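Local coordinates for protein inorganic pyrophosphatase (Helicobacter pylori, PDB 2BQY) that probably hydrolyses inorganic pyrophosphate to two phosphate ions with the help of magnesium, working as a homohexamer, at residues S14-I19 against G81-A86; N49-Y54 against D131-F136; G55-T60 against V68-L73; V89-M94 against E102-L107. All coordinates share one frame; numbering follows the deposited sequence.

Interaction 1: residues S14-I19 against G81-A86; sequences SLCVVI and GSVVKA
G81 N donates to I19 O at 2.7 Å, with an N-H...O angle of 165°. This bond closes one end of an antiparallel ladder between strand 15-19 and the start of strand 82-96. I19 returns a second bond, with its own N pointed at S82 O, 2.9 Å away. In the middle, V17 and V84 form a hydrogen-bonded pair. V17 N reaches V84 O at 2.9 Å, and V84 N reaches V17 O at 3.0 Å. A86 N on L15 O continues the ladder.

The side chains alternate between two faces. On one, I19 CD1 lies 3.9 Å from V84 CG1. I19 CG1 is anti to its carbonyl carbon (chi1 -55°), which turns the chain beside the backbone and across V84. V17 CG2 adds a looser touch on A86 CB. V72 of strand 69-72 lies against V17, I19 and V84 on this face. On the other, C16 CB meets V83 CG1 at 3.8 Å, and V18 and V83 brush through their CG2 methyls. P58 covers C16 and V18 there. At the far end K85 bends along S14, bringing its CE near S14 OG.

Backbone bonds therefore fix the register, and valine and isoleucine supply most of the apolar touches. S82 and V83 also join a parallel ladder with a strand of a neighbouring subunit. The pairing belongs to the curled sheet that forms the OB-like barrel of family I pyrophosphatases.

Interaction 2: residues N49-Y54 against D131-F136; sequences NYPANY and DKIKHF. With POP (pyrophosphate 2-), chain B.
N49 meets the helix through its backbone: N49 O lies 3.5 Å from F136 CE1. The N49 backbone also hydrogen-bonds to a neighbouring subunit. Y50 comes next and takes the rim of the F136 ring on one face. F136 CZ sits 3.6 Å above the plane of the Y50 ring, over its centre. The planes stand at 55°, an edge-to-face pair. Y50 CG is anti to the carbonyl carbon (chi1 -75°), which places the ring beside the backbone N, next to F136. Y50 CA rests over the face of the F136 ring.

P51 points toward the helix. Its CD lies over the same face of F136, 3.6 Å from the ring centroid and 15° off the normal, a CH-pi contact. These apolar touches dock helix 127-139 onto the loop that leads into strand 53-56 of the barrel. P51 CB meets I133 CG1 at 3.9 Å, and K132 CD passes at 4.2 Å from P51 CB. F136 also meets the ring of Y140, which is predicted to bind substrate.

Further along, Y54 belongs to the strand and turns to the active site. Y54 OH is 2.7 Å from pyrophosphate O5, and it hydrogen-bonds to K103.

Interaction 3: residues G55-T60 against V68-L73; sequences GFVPNT and VDALVL
V68 meets the loop after strand 53-56 with both its backbone and its side chain. Its carbonyl O accepts V57 N at 3.0 Å, almost straight (N-H...O angle 170°). V68 CG1 lies between the backbone N and the carbonyl carbon (chi1 63°). That places it against V57 CB, 3.7 Å away, and beside T60 OG1. The V57 and V68 side chains run alongside each other. T60 OG1 ties the turn together: it donates to V57 O at 2.6 Å and takes a weak bond from V68 N at 3.2 Å.

G55 and A70 form the antiparallel hydrogen-bonded pair. G55 N reaches A70 O, and A70 N reaches G55 O, both at 3.0 Å. The second is less regular, since its donor stands 41° above the plane of the G55 carbonyl. The A70 methyl group is 4.3 Å from V57 CG2. L104 covers A70 and V68 from the next strand.

F56 and D69 form the non-hydrogen-bonded pair. Both start out on the face opposite A70, but the F56 ring leads away from the partner strand. D69 is predicted to bind two magnesium ions, and it touches the bound pyrophosphate. Its OD2 has a long, weak ion pair with K103.

Backbone bonds and aliphatic contacts hold the two strands, while the carboxylate of D69 probably hydrogen-bonds to Y54 OH and faces the site, consistent with its predicted magnesium role.

Interaction 4: residues V89-M94 against E102-L107; sequences VGVLNM and EKLIAL. With POP (pyrophosphate 2-), chain B.
E102 and N93 form a non-hydrogen-bonded pair. Their side chains run alongside, with the carboxylate and amide planes 48° apart. E102 OE1 and N93 OD1, 3.5 Å from each other, make no listed bond of the ladder and simply lie close.

K103 and L92 form a hydrogen-bonded pair: K103 N donates to L92 O at 3.0 Å, and L92 N to K103 O at 2.8 Å. The end of the K103 chain leads away to the active site, where its NZ hydrogen-bonds to pyrophosphate O6 at 2.7 Å. NZ also holds a salt bridge to D101. M94 crosses K103 at about a right angle, its CE 3.8 Å from K103 CD. M94 is bent at chi3 (80°), which turns that methyl back onto the lysine.

L104 CD2 packs on V91 CG2 on the opposite face. V89 and G90 both face I105, a classic beta bulge in the first strand. I105 O receives V89 N at 3.0 Å and, weakly, G90 N. In return I105 N reaches G90 O at 2.9 Å, from well above the carbonyl plane. The I105 CG2 methyl lies 3.8 Å from V89 CG2. L107 then adds its CD1 to V89 CG1.

Strand 149-155 flanks 82-96 here, and strand 69-72 runs parallel to 99-108 on the far side of the hairpin. Helix 157-172 covers V91, L104 and E102, while helix 127-139 covers L92, M94 and K103.

In the fold
All four contacts are buried, and all reach one sheet. Interactions 1 and 4 share strand 82-96 at different places. Interaction 3 joins them: its strand 53-56 lies next to 15-19, and its strand 69-72 bonds to 99-108 through L71. Interactions 1, 3 and 4 are built on backbone ladders. Interaction 2 has no hydrogen bond across it and docks a helix by aromatic and proline packing. Interaction 1 takes part in a subunit interface, where the sheet runs on into another chain. Interaction 2 is also next to another chain, whereas interactions 3 and 4 touch no other subunit. Polar side chains converge at pyrophosphate: Y54, D69 and K103 come from interactions 2, 3 and 4.

Interaction 1: residues S14-I19 against G81-A86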
loop_
_atom_site.group_PDB
_atom_site.type_symbol
_atom_site.label_atom_id
_atom_site.label_comp_id
_atom_site.label_asym_id
_atom_site.label_seq_id
_atom_site.Cartn_x
_atom_site.Cartn_y
_atom_site.Cartn_z
ATOM N N SER A 14 25.337 18.903 3.572
ATOM C CA SER A 14 25.608 17.630 2.924
ATOM C C SER A 14 25.889 16.539 3.977
ATOM O O SER A 14 26.734 15.659 3.764
ATOM C CB SER A 14 26.797 17.777 1.969
ATOM O OG SER A 14 26.856 16.682 1.070
ATOM N N LEU A 15 25.198 16.622 5.118
ATOM C CA LEU A 15 25.368 15.643 6.190
ATOM C C LEU A 15 24.442 14.458 5.909
ATOM O O LEU A 15 23.341 14.610 5.350
ATOM C CB LEU A 15 25.067 16.270 7.571
ATOM C CG LEU A 15 23.697 16.874 7.917
ATOM C CD1 LEU A 15 23.259 17.851 6.822
ATOM C CD2 LEU A 15 22.680 15.802 8.079
ATOM N N CYS A 16 24.895 13.268 6.292
ATOM C CA CYS A 16 24.101 12.067 6.047
ATOM C C CYS A 16 23.278 11.655 7.267
ATOM O O CYS A 16 23.739 11.766 8.415
ATOM C CB CYS A 16 24.995 10.900 5.604
ATOM S SG CYS A 16 25.868 10.136 6.921
ATOM N N VAL A 17 22.060 11.185 7.009
ATOM C CA VAL A 17 21.154 10.745 8.064
ATOM C C VAL A 17 20.842 9.268 7.866
ATOM O O VAL A 17 20.570 8.821 6.755
ATOM C CB VAL A 17 19.821 11.533 8.037
ATOM C CG1 VAL A 17 18.962 11.131 9.200
ATOM C CG2 VAL A 17 20.094 13.021 8.056
ATOM N N VAL A 18 20.902 8.508 8.952
ATOM C CA VAL A 18 20.599 7.086 8.889
ATOM C C VAL A 18 19.130 6.894 9.260
ATOM O O VAL A 18 18.752 7.029 10.413
ATOM C CB VAL A 18 21.496 6.273 9.866
ATOM C CG1 VAL A 18 21.166 4.795 9.780
ATOM C CG2 VAL A 18 22.957 6.506 9.545
ATOM N N ILE A 19 18.305 6.575 8.269
ATOM C CA ILE A 19 16.877 6.385 8.480
ATOM C C ILE A 19 16.557 5.156 9.305
ATOM O O ILE A 19 16.937 4.055 8.959
ATOM C CB ILE A 19 16.121 6.285 7.120
ATOM C CG1 ILE A 19 16.424 7.523 6.262
ATOM C CG2 ILE A 19 14.635 6.159 7.360
ATOM C CD1 ILE A 19 16.022 8.841 6.907
ATOM N N GLY A 81 16.885 1.823 7.522
ATOM C CA GLY A 81 18.174 1.172 7.363
ATOM C C GLY A 81 18.959 1.812 6.239
ATOM O O GLY A 81 20.131 1.534 6.067
ATOM N N SER A 82 18.288 2.651 5.456
ATOM C CA SER A 82 18.916 3.343 4.336
ATOM C C SER A 82 19.545 4.646 4.829
ATOM O O SER A 82 19.207 5.151 5.896
ATOM C CB SER A 82 17.883 3.641 3.239
ATOM O OG SER A 82 16.978 4.654 3.622
ATOM N N VAL A 83 20.468 5.185 4.045
ATOM C CA VAL A 83 21.144 6.418 4.411
ATOM C C VAL A 83 20.842 7.464 3.368
ATOM O O VAL A 83 20.817 7.169 2.188
ATOM C CB VAL A 83 22.682 6.219 4.504
ATOM C CG1 VAL A 83 23.333 7.465 5.121
ATOM C CG2 VAL A 83 23.002 4.983 5.340
ATOM N N VAL A 84 20.630 8.699 3.807
ATOM C CA VAL A 84 20.320 9.784 2.881
ATOM C C VAL A 84 21.097 11.063 3.179
ATOM O O VAL A 84 21.110 11.535 4.319
ATOM C CB VAL A 84 18.800 10.127 2.912
ATOM C CG1 VAL A 84 18.384 10.520 4.327
ATOM C CG2 VAL A 84 18.492 11.260 1.939
ATOM N N LYS A 85 21.746 11.613 2.154
ATOM C CA LYS A 85 22.486 12.855 2.312
ATOM C C LYS A 85 21.457 13.977 2.355
ATOM O O LYS A 85 20.653 14.131 1.424
ATOM C CB LYS A 85 23.449 13.081 1.143
ATOM C CG LYS A 85 24.655 12.146 1.117
ATOM C CD LYS A 85 25.558 12.475 -0.070
ATOM C CE LYS A 85 26.211 13.865 0.094
ATOM N NZ LYS A 85 26.823 14.400 -1.202
ATOM N N ALA A 86 21.484 14.759 3.427
ATOM C CA ALA A 86 20.527 15.844 3.582
ATOM C C ALA A 86 21.169 17.173 3.963
ATOM O O ALA A 86 22.374 17.272 4.127
ATOM C CB ALA A 86 19.482 15.452 4.625
#

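Interaction 2: residues N49-Y54 against D131-F136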
loop_
_atom_site.group_PDB
_atom_site.type_symbol
_atom_site.label_atom_id
_atom_site.label_comp_id
_atom_site.label_asym_id
_atom_site.label_seq_id
_atom_site.Cartn_x
_atom_site.Cartn_y
_atom_site.Cartn_z
ATOM N N ASN A 49 1.169 8.053 13.003
ATOM C CA ASN A 49 2.217 7.643 12.075
ATOM C C ASN A 49 3.163 8.819 11.901
ATOM O O ASN A 49 2.726 9.961 11.845
ATOM C CB ASN A 49 1.627 7.247 10.712
ATOM C CG ASN A 49 0.617 8.253 10.190
ATOM O OD1 ASN A 49 -0.562 8.257 10.588
ATOM N ND2 ASN A 49 1.080 9.133 9.307
ATOM N N TYR A 50 4.459 8.537 11.821
ATOM C CA TYR A 50 5.451 9.596 11.687
ATOM C C TYR A 50 5.203 10.538 10.532
ATOM O O TYR A 50 4.959 10.106 9.419
ATOM C CB TYR A 50 6.855 9.002 11.595
ATOM C CG TYR A 50 7.365 8.505 12.933
ATOM C CD1 TYR A 50 6.836 7.345 13.517
ATOM C CD2 TYR A 50 8.340 9.215 13.633
ATOM C CE1 TYR A 50 7.258 6.903 14.760
ATOM C CE2 TYR A 50 8.772 8.784 14.884
ATOM C CZ TYR A 50 8.223 7.625 15.440
ATOM O OH TYR A 50 8.633 7.205 16.680
ATOM N N PRO A 51 5.232 11.856 10.802
ATOM C CA PRO A 51 5.014 12.930 9.825
ATOM C C PRO A 51 6.168 13.118 8.841
ATOM O O PRO A 51 6.095 13.948 7.938
ATOM C CB PRO A 51 4.808 14.156 10.716
ATOM C CG PRO A 51 5.726 13.886 11.822
ATOM C CD PRO A 51 5.454 12.426 12.143
ATOM N N ALA A 52 7.230 12.340 9.023
ATOM C CA ALA A 52 8.409 12.406 8.170
ATOM C C ALA A 52 9.358 11.253 8.444
ATOM O O ALA A 52 9.145 10.467 9.349
ATOM C CB ALA A 52 9.133 13.739 8.382
ATOM N N ASN A 53 10.397 11.142 7.626
ATOM C CA ASN A 53 11.406 10.103 7.810
ATOM C C ASN A 53 12.246 10.454 9.042
ATOM O O ASN A 53 12.703 11.580 9.212
ATOM C CB ASN A 53 12.294 10.008 6.570
ATOM C CG ASN A 53 11.535 9.538 5.350
ATOM O OD1 ASN A 53 11.057 8.416 5.306
ATOM N ND2 ASN A 53 11.421 10.398 4.356
ATOM N N TYR A 54 12.418 9.481 9.928
ATOM C CA TYR A 54 13.166 9.695 11.155
ATOM C C TYR A 54 14.474 8.908 11.164
ATOM O O TYR A 54 14.514 7.732 10.817
ATOM C CB TYR A 54 12.322 9.268 12.360
ATOM C CG TYR A 54 12.924 9.689 13.694
ATOM C CD1 TYR A 54 12.662 10.944 14.230
ATOM C CD2 TYR A 54 13.777 8.834 14.408
ATOM C CE1 TYR A 54 13.231 11.336 15.440
ATOM C CE2 TYR A 54 14.345 9.222 15.607
ATOM C CZ TYR A 54 14.065 10.465 16.111
ATOM O OH TYR A 54 14.609 10.858 17.296
ATOM N N ASP A 131 3.002 22.392 12.302
ATOM C CA ASP A 131 2.016 22.079 13.331
ATOM C C ASP A 131 1.776 20.575 13.448
ATOM O O ASP A 131 1.628 20.055 14.544
ATOM C CB ASP A 131 0.692 22.786 13.039
ATOM C CG ASP A 131 0.811 24.301 13.058
ATOM O OD1 ASP A 131 1.681 24.840 13.795
ATOM O OD2 ASP A 131 0.013 24.943 12.341
ATOM N N LYS A 132 1.748 19.882 12.317
ATOM C CA LYS A 132 1.521 18.445 12.302
ATOM C C LYS A 132 2.666 17.740 13.001
ATOM O O LYS A 132 2.448 16.862 13.822
ATOM C CB LYS A 132 1.395 17.941 10.858
ATOM C CG LYS A 132 1.188 16.444 10.760
ATOM C CD LYS A 132 1.275 15.941 9.329
ATOM C CE LYS A 132 -0.015 16.194 8.544
ATOM N NZ LYS A 132 0.175 15.956 7.080
ATOM N N ILE A 133 3.890 18.129 12.662
ATOM C CA ILE A 133 5.077 17.535 13.269
ATOM C C ILE A 133 5.114 17.807 14.779
ATOM O O ILE A 133 5.364 16.907 15.588
ATOM C CB ILE A 133 6.360 18.101 12.634
ATOM C CG1 ILE A 133 6.448 17.660 11.173
ATOM C CG2 ILE A 133 7.569 17.644 13.428
ATOM C CD1 ILE A 133 7.538 18.354 10.380
ATOM N N LYS A 134 4.848 19.054 15.150
ATOM C CA LYS A 134 4.861 19.448 16.541
ATOM C C LYS A 134 3.781 18.735 17.335
ATOM O O LYS A 134 4.026 18.303 18.455
ATOM C CB LYS A 134 4.713 20.969 16.634
ATOM C CG LYS A 134 4.650 21.504 18.051
ATOM C CD LYS A 134 5.017 22.995 18.111
ATOM C CE LYS A 134 4.110 23.837 17.209
ATOM N NZ LYS A 134 4.642 25.238 17.045
ATOM N N HIS A 135 2.602 18.607 16.734
ATOM C CA HIS A 135 1.465 17.953 17.370
ATOM C C HIS A 135 1.718 16.460 17.523
ATOM O O HIS A 135 1.299 15.840 18.493
ATOM C CB HIS A 135 0.192 18.203 16.555
ATOM C CG HIS A 135 -1.019 17.524 17.116
ATOM N ND1 HIS A 135 -1.455 16.297 16.673
ATOM C CD2 HIS A 135 -1.873 17.895 18.101
ATOM C CE1 HIS A 135 -2.529 15.939 17.358
ATOM N NE2 HIS A 135 -2.801 16.892 18.228
ATOM N N PHE A 136 2.421 15.884 16.558
ATOM C CA PHE A 136 2.746 14.468 16.601
ATOM C C PHE A 136 3.588 14.152 17.839
ATOM O O PHE A 136 3.263 13.242 18.610
ATOM C CB PHE A 136 3.516 14.069 15.329
ATOM C CG PHE A 136 4.040 12.661 15.356
ATOM C CD1 PHE A 136 3.203 11.587 15.093
ATOM C CD2 PHE A 136 5.373 12.407 15.677
ATOM C CE1 PHE A 136 3.690 10.255 15.155
ATOM C CE2 PHE A 136 5.875 11.080 15.743
ATOM C CZ PHE A 136 5.025 10.008 15.482
HETATM P P1 POP B . 12.126 8.508 22.734
HETATM O O1 POP B . 11.102 7.371 22.988
HETATM O O2 POP B . 13.578 8.256 23.364
HETATM O O3 POP B . 11.559 9.894 23.181
HETATM O O POP B . 12.310 8.514 21.073
HETATM P P2 POP B . 13.341 9.594 20.304
HETATM O O4 POP B . 14.770 9.346 20.849
HETATM O O5 POP B . 13.189 9.236 18.842
HETATM O O6 POP B . 12.842 11.022 20.652
#

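Interaction 3: residues G55-T60 against V68-L73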
loop_
_atom_site.group_PDB
_atom_site.type_symbol
_atom_site.label_atom_id
_atom_site.label_comp_id
_atom_site.label_asym_id
_atom_site.label_seq_id
_atom_site.Cartn_x
_atom_site.Cartn_y
_atom_site.Cartn_z
ATOM N N GLY A 55 15.543 9.567 11.584
ATOM C CA GLY A 55 16.841 8.924 11.639
ATOM C C GLY A 55 17.813 9.646 12.555
ATOM O O GLY A 55 17.428 10.432 13.396
ATOM N N PHE A 56 19.098 9.370 12.393
ATOM C CA PHE A 56 20.118 9.989 13.228
ATOM C C PHE A 56 21.385 10.262 12.434
ATOM O O PHE A 56 21.648 9.603 11.437
ATOM C CB PHE A 56 20.447 9.077 14.422
ATOM C CG PHE A 56 21.202 7.829 14.049
ATOM C CD1 PHE A 56 22.590 7.853 13.903
ATOM C CD2 PHE A 56 20.528 6.631 13.839
ATOM C CE1 PHE A 56 23.304 6.700 13.555
ATOM C CE2 PHE A 56 21.238 5.467 13.489
ATOM C CZ PHE A 56 22.628 5.508 13.345
ATOM N N VAL A 57 22.159 11.239 12.883
ATOM C CA VAL A 57 23.417 11.586 12.241
ATOM C C VAL A 57 24.516 10.793 12.937
ATOM O O VAL A 57 24.713 10.922 14.135
ATOM C CB VAL A 57 23.716 13.095 12.356
ATOM C CG1 VAL A 57 25.044 13.401 11.661
ATOM C CG2 VAL A 57 22.584 13.907 11.728
ATOM N N PRO A 58 25.229 9.939 12.187
ATOM C CA PRO A 58 26.300 9.129 12.777
ATOM C C PRO A 58 27.534 9.930 13.175
ATOM O O PRO A 58 27.797 10.992 12.616
ATOM C CB PRO A 58 26.592 8.101 11.686
ATOM C CG PRO A 58 26.350 8.887 10.436
ATOM C CD PRO A 58 25.068 9.633 10.755
ATOM N N ASN A 59 28.282 9.407 14.143
ATOM C CA ASN A 59 29.502 10.051 14.628
ATOM C C ASN A 59 29.249 11.395 15.307
ATOM O O ASN A 59 30.014 12.338 15.146
ATOM C CB ASN A 59 30.502 10.220 13.481
ATOM C CG ASN A 59 30.979 8.910 12.939
ATOM O OD1 ASN A 59 31.785 8.877 12.029
ATOM N ND2 ASN A 59 30.475 7.817 13.495
ATOM N N THR A 60 28.163 11.467 16.066
ATOM C CA THR A 60 27.778 12.666 16.795
ATOM C C THR A 60 27.230 12.218 18.151
ATOM O O THR A 60 26.833 11.050 18.324
ATOM C CB THR A 60 26.678 13.470 16.043
ATOM O OG1 THR A 60 25.518 12.648 15.854
ATOM C CG2 THR A 60 27.189 13.957 14.685
ATOM N N VAL A 68 22.861 12.511 17.711
ATOM C CA VAL A 68 21.803 13.500 17.501
ATOM C C VAL A 68 20.763 13.013 16.477
ATOM O O VAL A 68 21.117 12.494 15.413
ATOM C CB VAL A 68 22.388 14.854 17.015
ATOM C CG1 VAL A 68 23.062 14.679 15.677
ATOM C CG2 VAL A 68 21.295 15.890 16.928
ATOM N N ASP A 69 19.487 13.180 16.813
ATOM C CA ASP A 69 18.400 12.769 15.945
ATOM C C ASP A 69 18.084 13.836 14.899
ATOM O O ASP A 69 18.359 15.027 15.076
ATOM C CB ASP A 69 17.149 12.495 16.772
ATOM C CG ASP A 69 17.307 11.320 17.705
ATOM O OD1 ASP A 69 17.566 10.201 17.193
ATOM O OD2 ASP A 69 17.167 11.522 18.940
ATOM N N ALA A 70 17.488 13.396 13.799
ATOM C CA ALA A 70 17.120 14.303 12.720
ATOM C C ALA A 70 15.947 13.778 11.894
ATOM O O ALA A 70 15.874 12.589 11.574
ATOM C CB ALA A 70 18.307 14.537 11.816
ATOM N N LEU A 71 15.023 14.676 11.572
ATOM C CA LEU A 71 13.877 14.317 10.757
ATOM C C LEU A 71 14.146 14.747 9.322
ATOM O O LEU A 71 14.502 15.893 9.068
ATOM C CB LEU A 71 12.612 15.006 11.266
ATOM C CG LEU A 71 12.009 14.535 12.591
ATOM C CD1 LEU A 71 12.846 15.005 13.774
ATOM C CD2 LEU A 71 10.616 15.102 12.711
ATOM N N VAL A 72 13.991 13.814 8.385
ATOM C CA VAL A 72 14.202 14.102 6.969
ATOM C C VAL A 72 12.863 14.248 6.252
ATOM O O VAL A 72 12.172 13.283 5.978
ATOM C CB VAL A 72 15.044 12.993 6.291
ATOM C CG1 VAL A 72 15.300 13.345 4.834
ATOM C CG2 VAL A 72 16.349 12.817 7.034
ATOM N N LEU A 73 12.493 15.486 5.962
ATOM C CA LEU A 73 11.238 15.778 5.296
ATOM C C LEU A 73 11.307 15.612 3.785
ATOM O O LEU A 73 12.288 15.988 3.146
ATOM C CB LEU A 73 10.791 17.203 5.640
ATOM C CG LEU A 73 10.246 17.465 7.051
ATOM C CD1 LEU A 73 11.298 17.129 8.097
ATOM C CD2 LEU A 73 9.835 18.911 7.171
#

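Interaction 4: residues V89-M94 against E102-L107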
loop_
_atom_site.group_PDB
_atom_site.type_symbol
_atom_site.label_atom_id
_atom_site.label_comp_id
_atom_site.label_asym_id
_atom_site.label_seq_id
_atom_site.Cartn_x
_atom_site.Cartn_y
_atom_site.Cartn_z
ATOM N N VAL A 89 17.725 22.790 7.924
ATOM C CA VAL A 89 16.883 23.960 7.689
ATOM C C VAL A 89 16.341 24.482 9.007
ATOM O O VAL A 89 15.750 25.553 9.068
ATOM C CB VAL A 89 15.688 23.636 6.748
ATOM C CG1 VAL A 89 16.196 23.289 5.354
ATOM C CG2 VAL A 89 14.884 22.496 7.310
ATOM N N GLY A 90 16.549 23.706 10.064
ATOM C CA GLY A 90 16.068 24.107 11.370
ATOM C C GLY A 90 16.225 23.031 12.425
ATOM O O GLY A 90 16.908 22.041 12.207
ATOM N N VAL A 91 15.600 23.237 13.581
ATOM C CA VAL A 91 15.661 22.271 14.675
ATOM C C VAL A 91 14.450 22.401 15.578
ATOM O O VAL A 91 13.960 23.482 15.809
ATOM C CB VAL A 91 16.933 22.459 15.517
ATOM C CG1 VAL A 91 16.897 23.783 16.228
ATOM C CG2 VAL A 91 17.086 21.323 16.493
ATOM N N LEU A 92 13.959 21.273 16.072
ATOM C CA LEU A 92 12.805 21.263 16.956
ATOM C C LEU A 92 13.211 20.957 18.394
ATOM O O LEU A 92 13.774 19.903 18.686
ATOM C CB LEU A 92 11.789 20.225 16.472
ATOM C CG LEU A 92 10.519 20.006 17.303
ATOM C CD1 LEU A 92 9.783 21.314 17.476
ATOM C CD2 LEU A 92 9.633 18.970 16.617
ATOM N N ASN A 93 12.932 21.896 19.296
ATOM C CA ASN A 93 13.266 21.744 20.712
ATOM C C ASN A 93 12.070 21.290 21.529
ATOM O O ASN A 93 10.999 21.868 21.468
ATOM C CB ASN A 93 13.809 23.055 21.294
ATOM C CG ASN A 93 15.046 23.539 20.579
ATOM O OD1 ASN A 93 15.933 22.750 20.224
ATOM N ND2 ASN A 93 15.125 24.854 20.374
ATOM N N MET A 94 12.269 20.231 22.299
ATOM C CA MET A 94 11.205 19.690 23.136
ATOM C C MET A 94 11.775 19.128 24.435
ATOM O O MET A 94 12.987 19.029 24.598
ATOM C CB MET A 94 10.444 18.585 22.392
ATOM C CG MET A 94 11.318 17.428 21.935
ATOM S SD MET A 94 10.408 16.271 20.882
ATOM C CE MET A 94 10.455 17.125 19.352
ATOM N N GLU A 102 16.583 17.361 21.391
ATOM C CA GLU A 102 16.748 18.190 20.210
ATOM C C GLU A 102 16.606 17.316 18.961
ATOM O O GLU A 102 17.223 16.235 18.860
ATOM C CB GLU A 102 18.131 18.832 20.228
ATOM C CG GLU A 102 18.600 19.241 21.638
ATOM C CD GLU A 102 19.532 20.454 21.620
ATOM O OE1 GLU A 102 19.104 21.533 21.124
ATOM O OE2 GLU A 102 20.689 20.323 22.103
ATOM N N LYS A 103 15.787 17.773 18.018
ATOM C CA LYS A 103 15.601 17.031 16.782
ATOM C C LYS A 103 15.817 17.910 15.557
ATOM O O LYS A 103 15.018 18.794 15.259
ATOM C CB LYS A 103 14.209 16.397 16.749
ATOM C CG LYS A 103 13.936 15.532 17.961
ATOM C CD LYS A 103 12.822 14.584 17.746
ATOM C CE LYS A 103 12.716 13.615 18.922
ATOM N NZ LYS A 103 14.020 12.987 19.261
ATOM N N LEU A 104 16.914 17.658 14.851
ATOM C CA LEU A 104 17.239 18.419 13.653
ATOM C C LEU A 104 16.213 18.230 12.525
ATOM O O LEU A 104 15.737 17.125 12.281
ATOM C CB LEU A 104 18.629 18.017 13.157
ATOM C CG LEU A 104 19.799 18.200 14.122
ATOM C CD1 LEU A 104 21.084 17.650 13.481
ATOM C CD2 LEU A 104 19.942 19.643 14.475
ATOM N N ILE A 105 15.863 19.328 11.865
ATOM C CA ILE A 105 14.916 19.301 10.759
ATOM C C ILE A 105 15.738 19.405 9.479
ATOM O O ILE A 105 16.400 20.410 9.239
ATOM C CB ILE A 105 13.938 20.489 10.838
ATOM C CG1 ILE A 105 13.249 20.509 12.207
ATOM C CG2 ILE A 105 12.922 20.397 9.720
ATOM C CD1 ILE A 105 12.540 19.236 12.568
ATOM N N ALA A 106 15.699 18.362 8.657
ATOM C CA ALA A 106 16.476 18.359 7.418
ATOM C C ALA A 106 15.684 17.953 6.184
ATOM O O ALA A 106 14.560 17.469 6.284
ATOM C CB ALA A 106 17.676 17.444 7.570
ATOM N N LEU A 107 16.297 18.171 5.026
ATOM C CA LEU A 107 15.723 17.846 3.727
ATOM C C LEU A 107 16.803 17.183 2.898
ATOM O O LEU A 107 17.963 17.559 2.987
ATOM C CB LEU A 107 15.249 19.112 3.005
ATOM C CG LEU A 107 13.963 19.799 3.461
ATOM C CD1 LEU A 107 13.815 21.116 2.746
ATOM C CD2 LEU A 107 12.776 18.910 3.159
HETATM P P1 POP B . 12.126 8.508 22.734
HETATM O O1 POP B . 11.102 7.371 22.988
HETATM O O2 POP B . 13.578 8.256 23.364
HETATM O O3 POP B . 11.559 9.894 23.181
HETATM O O POP B . 12.310 8.514 21.073
HETATM P P2 POP B . 13.341 9.594 20.304
HETATM O O4 POP B . 14.770 9.346 20.849
HETATM O O5 POP B . 13.189 9.236 18.842
HETATM O O6 POP B . 12.842 11.022 20.652
#